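Local coordinates for protein actibind (Aspergillus niger, PDB 3TBJ) that cleaves RNA as a ribonuclease of the T2 family, probably with little base specificity but a preference for adenylic acid, at residues G60-Y65 against W112-T117; N74-L79 against S106-E111; P187-E192 against E221-K226. All coordinates share one frame; numbering follows the deposited sequence.

Contact 1 (G60-Y65 against W112-T117). With PO4 (phosphate ion), chain D.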
loop_
_atom_site.group_PDB
_atom_site.type_symbol
_atom_site.label_atom_id
_atom_site.label_comp_id
_atom_site.label_asym_id
_atom_site.label_seq_id
_atom_site.Cartn_x
_atom_site.Cartn_y
_atom_site.Cartn_z
ATOM N N GLY A 60 -11.297 -5.342 -10.410
ATOM C CA GLY A 60 -11.017 -3.942 -10.161
ATOM C C GLY A 60 -12.041 -3.137 -9.371
ATOM O O GLY A 60 -11.753 -1.994 -9.015
ATOM N N THR A 61 -13.221 -3.694 -9.096
ATOM C CA THR A 61 -14.125 -3.039 -8.177
ATOM C C THR A 61 -13.542 -3.227 -6.777
ATOM O O THR A 61 -12.497 -3.893 -6.602
ATOM C CB THR A 61 -15.566 -3.605 -8.297
ATOM O OG1 THR A 61 -15.520 -5.026 -8.085
ATOM C CG2 THR A 61 -16.197 -3.212 -9.747
ATOM N N TYR A 62 -14.162 -2.689 -5.746
ATOM C CA TYR A 62 -13.604 -2.997 -4.396
ATOM C C TYR A 62 -14.670 -2.862 -3.410
ATOM O O TYR A 62 -15.676 -2.267 -3.731
ATOM C CB TYR A 62 -12.475 -2.074 -4.036
ATOM C CG TYR A 62 -12.822 -0.586 -4.184
ATOM C CD1 TYR A 62 -13.185 0.159 -3.051
ATOM C CD2 TYR A 62 -12.739 0.070 -5.438
ATOM C CE1 TYR A 62 -13.454 1.556 -3.131
ATOM C CE2 TYR A 62 -13.005 1.445 -5.549
ATOM C CZ TYR A 62 -13.395 2.174 -4.387
ATOM O OH TYR A 62 -13.658 3.537 -4.378
ATOM N N GLN A 63 -14.520 -3.553 -2.265
ATOM C CA GLN A 63 -15.385 -3.383 -1.090
ATOM C C GLN A 63 -14.712 -2.275 -0.222
ATOM O O GLN A 63 -13.558 -1.955 -0.402
ATOM C CB GLN A 63 -15.582 -4.679 -0.227
ATOM C CG GLN A 63 -15.621 -6.148 -0.912
ATOM C CD GLN A 63 -16.150 -7.240 0.044
ATOM O OE1 GLN A 63 -15.398 -8.059 0.623
ATOM N NE2 GLN A 63 -17.445 -7.231 0.227
ATOM N N GLU A 64 -15.466 -1.725 0.717
ATOM C CA GLU A 64 -14.979 -0.700 1.636
ATOM C C GLU A 64 -15.750 -0.798 2.930
ATOM O O GLU A 64 -16.955 -1.125 2.916
ATOM C CB GLU A 64 -15.110 0.697 0.983
ATOM C CG GLU A 64 -16.450 1.111 0.475
ATOM C CD GLU A 64 -16.332 2.531 -0.139
ATOM O OE1 GLU A 64 -15.990 2.649 -1.328
ATOM O OE2 GLU A 64 -16.343 3.497 0.575
ATOM N N TYR A 65 -15.098 -0.533 4.060
ATOM C CA TYR A 65 -15.820 -0.472 5.334
ATOM C C TYR A 65 -16.558 -1.752 5.647
ATOM O O TYR A 65 -17.788 -1.744 5.838
ATOM C CB TYR A 65 -16.775 0.714 5.377
ATOM C CG TYR A 65 -16.027 2.078 5.250
ATOM C CD1 TYR A 65 -15.206 2.531 6.278
ATOM C CD2 TYR A 65 -16.092 2.821 4.096
ATOM C CE1 TYR A 65 -14.573 3.741 6.225
ATOM C CE2 TYR A 65 -15.361 4.036 3.969
ATOM C CZ TYR A 65 -14.661 4.519 5.028
ATOM O OH TYR A 65 -13.912 5.678 4.957
ATOM N N TRP A 112 -7.284 1.739 7.970
ATOM C CA TRP A 112 -7.726 0.473 8.622
ATOM C C TRP A 112 -9.257 0.328 8.407
ATOM O O TRP A 112 -9.719 -0.747 8.035
ATOM C CB TRP A 112 -7.348 0.460 10.138
ATOM C CG TRP A 112 -8.067 -0.627 10.789
ATOM C CD1 TRP A 112 -9.178 -0.526 11.512
ATOM C CD2 TRP A 112 -7.858 -2.029 10.551
ATOM N NE1 TRP A 112 -9.649 -1.799 11.849
ATOM C CE2 TRP A 112 -8.887 -2.728 11.178
ATOM C CE3 TRP A 112 -6.916 -2.724 9.836
ATOM C CZ2 TRP A 112 -8.957 -4.130 11.164
ATOM C CZ3 TRP A 112 -7.010 -4.120 9.739
ATOM C CH2 TRP A 112 -8.040 -4.784 10.381
ATOM N N ASN A 113 -10.025 1.342 8.813
ATOM C CA ASN A 113 -11.472 1.254 8.766
ATOM C C ASN A 113 -12.016 0.922 7.377
ATOM O O ASN A 113 -12.839 0.019 7.188
ATOM C CB ASN A 113 -12.098 2.507 9.384
ATOM C CG ASN A 113 -11.758 2.626 10.826
ATOM O OD1 ASN A 113 -11.375 1.593 11.460
ATOM N ND2 ASN A 113 -11.968 3.844 11.434
ATOM N N LYS A 114 -11.499 1.618 6.401
ATOM C CA LYS A 114 -11.982 1.480 5.054
ATOM C C LYS A 114 -11.504 0.222 4.396
ATOM O O LYS A 114 -12.256 -0.477 3.738
ATOM C CB LYS A 114 -11.499 2.699 4.195
ATOM C CG LYS A 114 -12.131 2.636 2.749
ATOM C CD LYS A 114 -11.886 3.956 2.022
ATOM C CE LYS A 114 -12.501 3.821 0.573
ATOM N NZ LYS A 114 -12.327 5.105 -0.151
ATOM N N HIS A 115 -10.213 -0.042 4.505
ATOM C CA HIS A 115 -9.638 -1.072 3.705
ATOM C C HIS A 115 -9.154 -2.331 4.480
ATOM O O HIS A 115 -9.282 -3.490 4.009
ATOM C CB HIS A 115 -8.445 -0.501 2.949
ATOM C CG HIS A 115 -8.804 0.453 1.855
ATOM N ND1 HIS A 115 -9.536 0.072 0.737
ATOM C CD2 HIS A 115 -8.513 1.764 1.689
ATOM C CE1 HIS A 115 -9.623 1.116 -0.085
ATOM N NE2 HIS A 115 -9.044 2.161 0.495
ATOM N N GLY A 116 -8.504 -2.109 5.615
ATOM C CA GLY A 116 -7.987 -3.211 6.439
ATOM C C GLY A 116 -9.121 -4.159 6.832
ATOM O O GLY A 116 -8.931 -5.380 6.870
ATOM N N THR A 117 -10.291 -3.596 7.168
ATOM C CA THR A 117 -11.430 -4.434 7.546
ATOM C C THR A 117 -11.947 -5.271 6.421
ATOM O O THR A 117 -12.739 -6.183 6.698
ATOM C CB THR A 117 -12.592 -3.596 8.065
ATOM O OG1 THR A 117 -13.009 -2.725 7.044
ATOM C CG2 THR A 117 -12.186 -2.789 9.297
HETATM P P PO4 D . -8.436 5.633 0.014
HETATM O O1 PO4 D . -9.438 4.646 -0.574
HETATM O O2 PO4 D . -7.678 6.228 -1.215
HETATM O O3 PO4 D . -7.377 4.966 0.935
HETATM O O4 PO4 D . -9.192 6.651 0.817
HETATM O O HOH W 1 -13.651 5.240 -2.457
HETATM O O HOH W 2 -10.965 -2.134 0.021
#

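Contact 2 (N74-L79 against S106-E111). With NAG (2-acetamido-2-deoxy-beta-D-glucopyranose), chain B; PO4 (phosphate ion), chain D.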
loop_
_atom_site.group_PDB
_atom_site.type_symbol
_atom_site.label_atom_id
_atom_site.label_comp_id
_atom_site.label_asym_id
_atom_site.label_seq_id
_atom_site.Cartn_x
_atom_site.Cartn_y
_atom_site.Cartn_z
ATOM N N ASN A 74 -8.664 4.815 17.498
ATOM C CA ASN A 74 -7.512 4.843 18.433
ATOM C C ASN A 74 -6.390 3.975 17.975
ATOM O O ASN A 74 -5.809 3.234 18.769
ATOM C CB ASN A 74 -7.915 4.421 19.830
ATOM C CG ASN A 74 -8.455 2.943 19.861
ATOM O OD1 ASN A 74 -8.731 2.330 18.839
ATOM N ND2 ASN A 74 -8.637 2.421 21.044
ATOM N N ILE A 75 -6.009 4.151 16.705
ATOM C CA ILE A 75 -4.936 3.346 16.141
ATOM C C ILE A 75 -3.620 3.568 16.844
ATOM O O ILE A 75 -2.887 2.615 17.117
ATOM C CB ILE A 75 -4.737 3.672 14.611
ATOM C CG1 ILE A 75 -5.942 3.285 13.734
ATOM C CG2 ILE A 75 -3.434 2.984 14.065
ATOM C CD1 ILE A 75 -6.365 1.791 13.817
ATOM N N THR A 76 -3.281 4.818 17.180
ATOM C CA THR A 76 -2.006 5.117 17.824
ATOM C C THR A 76 -1.962 4.429 19.200
ATOM O O THR A 76 -0.973 3.815 19.624
ATOM C CB THR A 76 -1.879 6.637 18.073
ATOM O OG1 THR A 76 -1.810 7.253 16.810
ATOM C CG2 THR A 76 -0.592 7.000 18.863
ATOM N N SER A 77 -3.076 4.465 19.907
ATOM C CA SER A 77 -3.139 3.772 21.209
ATOM C C SER A 77 -3.023 2.263 21.083
ATOM O O SER A 77 -2.422 1.578 21.955
ATOM C CB SER A 77 -4.442 4.113 21.958
ATOM O OG SER A 77 -4.445 5.516 22.216
ATOM N N ILE A 78 -3.642 1.699 20.032
ATOM C CA ILE A 78 -3.557 0.236 19.776
ATOM C C ILE A 78 -2.116 -0.136 19.497
ATOM O O ILE A 78 -1.587 -1.074 20.119
ATOM C CB ILE A 78 -4.430 -0.154 18.606
ATOM C CG1 ILE A 78 -5.894 -0.114 18.981
ATOM C CG2 ILE A 78 -3.984 -1.535 18.033
ATOM C CD1 ILE A 78 -6.827 -0.113 17.776
ATOM N N LEU A 79 -1.419 0.624 18.671
ATOM C CA LEU A 79 -0.029 0.295 18.396
ATOM C C LEU A 79 0.874 0.425 19.646
ATOM O O LEU A 79 1.793 -0.419 19.876
ATOM C CB LEU A 79 0.561 1.117 17.241
ATOM C CG LEU A 79 -0.206 0.990 15.891
ATOM C CD1 LEU A 79 0.355 1.949 14.776
ATOM C CD2 LEU A 79 -0.162 -0.388 15.347
ATOM N N SER A 106 -6.133 10.250 12.264
ATOM C CA SER A 106 -7.384 10.126 11.494
ATOM C C SER A 106 -7.070 9.413 10.181
ATOM O O SER A 106 -7.864 8.571 9.756
ATOM C CB SER A 106 -8.052 11.502 11.184
ATOM O OG SER A 106 -7.118 12.353 10.539
ATOM N N PHE A 107 -5.917 9.681 9.555
ATOM C CA PHE A 107 -5.530 9.023 8.277
ATOM C C PHE A 107 -5.414 7.506 8.481
ATOM O O PHE A 107 -5.892 6.673 7.653
ATOM C CB PHE A 107 -4.195 9.620 7.755
ATOM C CG PHE A 107 -3.727 9.144 6.399
ATOM C CD1 PHE A 107 -4.526 8.640 5.445
ATOM C CD2 PHE A 107 -2.392 9.189 6.120
ATOM C CE1 PHE A 107 -4.016 8.256 4.212
ATOM C CE2 PHE A 107 -1.891 8.864 4.919
ATOM C CZ PHE A 107 -2.655 8.366 3.971
ATOM N N TRP A 108 -4.710 7.116 9.562
ATOM C CA TRP A 108 -4.523 5.667 9.811
ATOM C C TRP A 108 -5.817 4.987 10.167
ATOM O O TRP A 108 -6.084 3.869 9.725
ATOM C CB TRP A 108 -3.491 5.511 10.898
ATOM C CG TRP A 108 -2.176 6.140 10.575
ATOM C CD1 TRP A 108 -1.573 6.290 9.326
ATOM C CD2 TRP A 108 -1.172 6.585 11.521
ATOM N NE1 TRP A 108 -0.352 6.894 9.462
ATOM C CE2 TRP A 108 -0.052 7.020 10.780
ATOM C CE3 TRP A 108 -1.106 6.617 12.900
ATOM C CZ2 TRP A 108 1.052 7.593 11.381
ATOM C CZ3 TRP A 108 0.030 7.174 13.509
ATOM C CH2 TRP A 108 1.101 7.624 12.738
ATOM N N GLU A 109 -6.655 5.679 10.940
ATOM C CA GLU A 109 -8.009 5.156 11.179
ATOM C C GLU A 109 -8.688 4.911 9.811
ATOM O O GLU A 109 -9.358 3.878 9.588
ATOM C CB GLU A 109 -8.858 6.164 11.960
ATOM C CG GLU A 109 -8.392 6.279 13.375
ATOM C CD GLU A 109 -9.071 7.478 14.091
ATOM O OE1 GLU A 109 -10.036 8.022 13.531
ATOM O OE2 GLU A 109 -8.594 7.910 15.165
ATOM N N HIS A 110 -8.640 5.902 8.948
ATOM C CA HIS A 110 -9.325 5.801 7.603
ATOM C C HIS A 110 -8.860 4.578 6.856
ATOM O O HIS A 110 -9.649 3.762 6.342
ATOM C CB HIS A 110 -9.120 7.070 6.800
ATOM C CG HIS A 110 -9.628 6.987 5.394
ATOM N ND1 HIS A 110 -10.976 7.011 5.103
ATOM C CD2 HIS A 110 -8.979 6.864 4.211
ATOM C CE1 HIS A 110 -11.137 6.839 3.795
ATOM N NE2 HIS A 110 -9.937 6.767 3.224
ATOM N N GLU A 111 -7.534 4.413 6.742
ATOM C CA GLU A 111 -7.001 3.264 6.055
ATOM C C GLU A 111 -7.409 1.898 6.649
ATOM O O GLU A 111 -7.874 1.023 5.912
ATOM C CB GLU A 111 -5.475 3.365 5.928
ATOM C CG GLU A 111 -5.131 4.536 4.918
ATOM C CD GLU A 111 -5.724 4.412 3.471
ATOM O OE1 GLU A 111 -5.687 3.249 2.922
ATOM O OE2 GLU A 111 -6.277 5.440 2.884
HETATM C C1 NAG B . -9.231 1.057 21.140
HETATM C C2 NAG B . -8.850 0.390 22.484
HETATM C C3 NAG B . -9.582 -0.961 22.661
HETATM C C4 NAG B . -11.026 -0.742 22.470
HETATM C C5 NAG B . -11.359 -0.066 21.106
HETATM C C6 NAG B . -12.800 0.165 20.687
HETATM C C7 NAG B . -6.597 0.822 23.320
HETATM C C8 NAG B . -5.189 0.400 23.541
HETATM N N2 NAG B . -7.446 0.067 22.642
HETATM O O3 NAG B . -9.262 -1.438 23.963
HETATM O O4 NAG B . -11.555 -2.029 22.496
HETATM O O5 NAG B . -10.637 1.175 21.051
HETATM O O6 NAG B . -13.407 0.817 21.767
HETATM O O7 NAG B . -6.939 1.861 23.825
HETATM P P PO4 D . -8.436 5.633 0.014
HETATM O O1 PO4 D . -9.438 4.646 -0.574
HETATM O O2 PO4 D . -7.678 6.228 -1.215
HETATM O O3 PO4 D . -7.377 4.966 0.935
HETATM O O4 PO4 D . -9.192 6.651 0.817
#

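Contact 3 (P187-E192 against E221-K226)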
loop_
_atom_site.group_PDB
_atom_site.type_symbol
_atom_site.label_atom_id
_atom_site.label_comp_id
_atom_site.label_asym_id
_atom_site.label_seq_id
_atom_site.Cartn_x
_atom_site.Cartn_y
_atom_site.Cartn_z
ATOM N N PRO A 187 3.171 -0.249 -12.021
ATOM C CA PRO A 187 2.037 0.154 -11.160
ATOM C C PRO A 187 1.020 0.986 -11.945
ATOM O O PRO A 187 1.326 1.464 -13.029
ATOM C CB PRO A 187 2.716 1.002 -10.085
ATOM C CG PRO A 187 3.870 1.682 -10.816
ATOM C CD PRO A 187 4.344 0.623 -11.863
ATOM N N TYR A 188 -0.181 1.176 -11.397
ATOM C CA TYR A 188 -0.942 2.403 -11.709
ATOM C C TYR A 188 -0.098 3.646 -11.387
ATOM O O TYR A 188 0.486 3.726 -10.348
ATOM C CB TYR A 188 -2.287 2.461 -10.984
ATOM C CG TYR A 188 -2.969 3.768 -11.122
ATOM C CD1 TYR A 188 -3.730 4.103 -12.258
ATOM C CD2 TYR A 188 -2.882 4.720 -10.095
ATOM C CE1 TYR A 188 -4.375 5.355 -12.323
ATOM C CE2 TYR A 188 -3.475 5.955 -10.189
ATOM C CZ TYR A 188 -4.230 6.261 -11.308
ATOM O OH TYR A 188 -4.831 7.520 -11.298
ATOM N N VAL A 189 -0.038 4.579 -12.327
ATOM C CA VAL A 189 0.647 5.862 -12.216
ATOM C C VAL A 189 -0.406 6.981 -12.257
ATOM O O VAL A 189 -1.098 7.185 -13.281
ATOM C CB VAL A 189 1.666 6.092 -13.302
ATOM C CG1 VAL A 189 2.327 7.500 -13.057
ATOM C CG2 VAL A 189 2.760 4.977 -13.291
ATOM N N GLY A 190 -0.528 7.675 -11.136
ATOM C CA GLY A 190 -1.494 8.784 -10.947
ATOM C C GLY A 190 -0.807 10.128 -10.903
ATOM O O GLY A 190 0.224 10.304 -10.273
ATOM N N CYS A 191 -1.354 11.072 -11.691
ATOM C CA CYS A 191 -0.866 12.444 -11.748
ATOM C C CYS A 191 -1.932 13.377 -11.180
ATOM O O CYS A 191 -3.146 13.090 -11.260
ATOM C CB CYS A 191 -0.640 12.851 -13.251
ATOM S SG CYS A 191 0.878 12.126 -13.870
ATOM N N GLU A 192 -1.474 14.535 -10.711
ATOM C CA GLU A 192 -2.363 15.618 -10.259
ATOM C C GLU A 192 -1.790 16.901 -10.833
ATOM O O GLU A 192 -0.642 17.193 -10.624
ATOM C CB GLU A 192 -2.388 15.748 -8.718
ATOM C CG GLU A 192 -3.485 16.658 -8.189
ATOM C CD GLU A 192 -4.834 16.031 -8.313
ATOM O OE1 GLU A 192 -4.847 14.811 -8.199
ATOM O OE2 GLU A 192 -5.863 16.721 -8.508
ATOM N N GLU A 221 -5.929 -0.752 -13.292
ATOM C CA GLU A 221 -6.205 0.628 -13.738
ATOM C C GLU A 221 -4.851 1.111 -14.265
ATOM O O GLU A 221 -3.855 0.771 -13.686
ATOM C CB GLU A 221 -6.777 1.401 -12.526
ATOM C CG GLU A 221 -7.634 2.567 -12.899
ATOM C CD GLU A 221 -7.860 3.628 -11.781
ATOM O OE1 GLU A 221 -7.836 3.284 -10.569
ATOM O OE2 GLU A 221 -8.054 4.829 -12.163
ATOM N N ASP A 222 -4.770 1.838 -15.401
ATOM C CA ASP A 222 -3.426 2.133 -16.014
ATOM C C ASP A 222 -2.756 3.453 -15.535
ATOM O O ASP A 222 -1.637 3.472 -14.904
ATOM C CB ASP A 222 -3.475 2.123 -17.578
ATOM C CG ASP A 222 -3.647 0.709 -18.182
ATOM O OD1 ASP A 222 -3.520 -0.304 -17.445
ATOM O OD2 ASP A 222 -3.880 0.641 -19.411
ATOM N N SER A 223 -3.408 4.555 -15.838
ATOM C CA SER A 223 -2.848 5.813 -15.492
ATOM C C SER A 223 -3.838 6.854 -15.863
ATOM O O SER A 223 -4.528 6.724 -16.925
ATOM C CB SER A 223 -1.534 6.077 -16.243
ATOM O OG SER A 223 -1.010 7.332 -15.852
ATOM N N ASN A 224 -3.822 7.957 -15.146
ATOM C CA ASN A 224 -4.574 9.126 -15.609
ATOM C C ASN A 224 -3.640 10.239 -16.019
ATOM O O ASN A 224 -4.072 11.405 -16.095
ATOM C CB ASN A 224 -5.526 9.627 -14.479
ATOM C CG ASN A 224 -4.720 10.232 -13.275
ATOM O OD1 ASN A 224 -3.523 10.092 -13.226
ATOM N ND2 ASN A 224 -5.396 10.833 -12.333
ATOM N N CYS A 225 -2.352 9.948 -16.238
ATOM C CA CYS A 225 -1.430 10.950 -16.681
ATOM C C CYS A 225 -1.469 11.096 -18.246
ATOM O O CYS A 225 -1.873 10.147 -18.964
ATOM C CB CYS A 225 -0.002 10.582 -16.341
ATOM S SG CYS A 225 0.286 10.325 -14.533
ATOM N N LYS A 226 -1.002 12.247 -18.713
ATOM C CA LYS A 226 -0.676 12.428 -20.161
ATOM C C LYS A 226 0.579 11.648 -20.451
ATOM O O LYS A 226 1.351 11.286 -19.536
ATOM C CB LYS A 226 -0.405 13.889 -20.549
ATOM C CG LYS A 226 -1.493 14.941 -20.182
ATOM C CD LYS A 226 -2.921 14.427 -20.442
ATOM C CE LYS A 226 -3.928 15.628 -20.398
ATOM N NZ LYS A 226 -4.827 15.660 -21.611
HETATM O O HOH W 3 -7.387 7.663 -11.849
#

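Contact 1 (G60-Y65 against W112-T117)
Tyr65 N donates to Lys114 O at 2.9 Å, nearly straight at 165°, and this one backbone bond ties the loop 60-65 to the C-terminal part of helix 104-116. Next to it Tyr65 CA, through a C-H...O contact, faces Asn113 O. The Tyr65 ring then folds back over the helix: Lys114 CA lies over one face, 3.8 Å from the ring centroid, a CH-pi contact. Lys114 CB and CG continue over the same face, near its perimeter, CG 3.7 Å from Tyr65 CE2. Fully extended beyond CG, with CG anti to the backbone N (chi1 -175°), Lys114 carries its ammonium past the ring to a bound phosphate ion, where NZ donates to O1 at 3.0 Å. His115 NE2 donates to the same oxygen at 2.7 Å, so two donors converge on O1. Glu64 OE2 stays 4.4 Å from Lys114 NZ, too far for a salt bridge, though its charge may still be felt. Two waters complete the join: one links Tyr62 OH to Lys114 NZ, the other Gln63 O to His115 ND1. Phosphate and water thus hold both nitrogens of the imidazole of His115, a predicted active-site residue. The contact lies at the surface, where the loop that follows strand 49-56 crosses helix 104-116; Trp54 of that strand stacks on His115, and helix 134-148 packs against Trp112.

Contact 2 (N74-L79 against S106-E111)
Ile75, in the first turn of helix 75-81, reaches across to Trp108 and Glu109 on helix 104-116, and its side chain is the one to follow. CB points at the other helix and forks there. One branch, CG2, comes to 4.1 Å from Trp108 CB, at the root of the indole. The other, CG1, set anti to the carbonyl carbon (chi1 -65°), lies on the helix backbone, 3.7 Å from Glu109 N and 3.9 Å from Glu109 CG. At its tip, CD1 packs on Trp112 CB one turn further along the same helix. Val136 and Phe140 of helix 134-148 also touch this isoleucine, which is buried.

Thr76 approaches the far end of the indole: OG1 stands at the ring edge, near its plane, 3.8 Å from Trp108 CZ3. That hydroxyl is hydrogen-bonded to Glu105, whose carboxylate also accepts from Ile75 N. The indole itself is fixed by a bond from NE1 to Trp95 O and by an edge-to-face meeting with the Trp95 ring, while Leu88 and Met91 of helix 85-94 pack against it.

The faces that turn away from this apolar seam do other work. Asn74, just ahead of the helix, carries an N-linked sugar on ND2. Across the helix 104-116, His110 NE2 donates to phosphate O4, the angle at the hydrogen being 167°. The two short segments run at 84° with axes 10.2 Å apart: a nearly perpendicular helix packing in the alpha-helical part of the RNase T2 fold, with helix 75-81 set against helix 104-116, which carries the predicted active-site residues Glu111 and His115.

Contact 3 (P187-E192 against E221-K226)
A disulfide and a single beta bridge fasten the loop 221-226, which follows strand 213-216, alongside strand 188-192 of the antiparallel sheet. Cys191 SG and Cys225 SG are joined at 2.0 Å with a chi3 of 96°, close to the relaxed value for a disulfide. At the bridge, Val189 N donates to Asp222 O at 3.2 Å. Val189 O takes a short bond from Ser223 OG (2.6 Å) and a weak one from Asn224 N. Ser223 OG accepts in turn from Cys225 N, closing an ST turn.

Asn224 uses its amide as a stand-in for backbone: OD1 receives Cys191 N at 2.8 Å in the carbonyl plane, on a lone pair, with an angle of 171° at the hydrogen. ND2 adds a weak bond to Cys191 O. The Glu221 side chain runs alongside Tyr188 in the same direction, its OE1 over one face of the ring, the two planes 31° apart, and a water joins Tyr188 OH to Glu221 OE2. Tyr200 of strand 195-206 meets this ring too, while Leu171 of helix 171-179 touches Val189 and Ser223.

Ser223 OG reinforces the bridge, and beyond it the Asn224 amide replaces backbone pairing at Cys191, where the disulfide adds a covalent tie.

Contacts 1 and 2 share helix 104-116, and contact 2 is nested within the loop that contact 1 closes. They touch directly, Tyr65 OH packing on His110 CE1, and both reach the same phosphate ion. Contact 1 is a surface contact, built on a backbone bond, a tyrosine ring over a lysine, and waters; contact 2 is partly buried and packs mainly through apolar side chains and an indole. Contact 3, also partly buried, comes later in the chain on the sheet, its centre about 28 Å from that of contact 2 and on the other side of the chain's centre. It alone is covalently locked, and polar side chains supply much of its bonding.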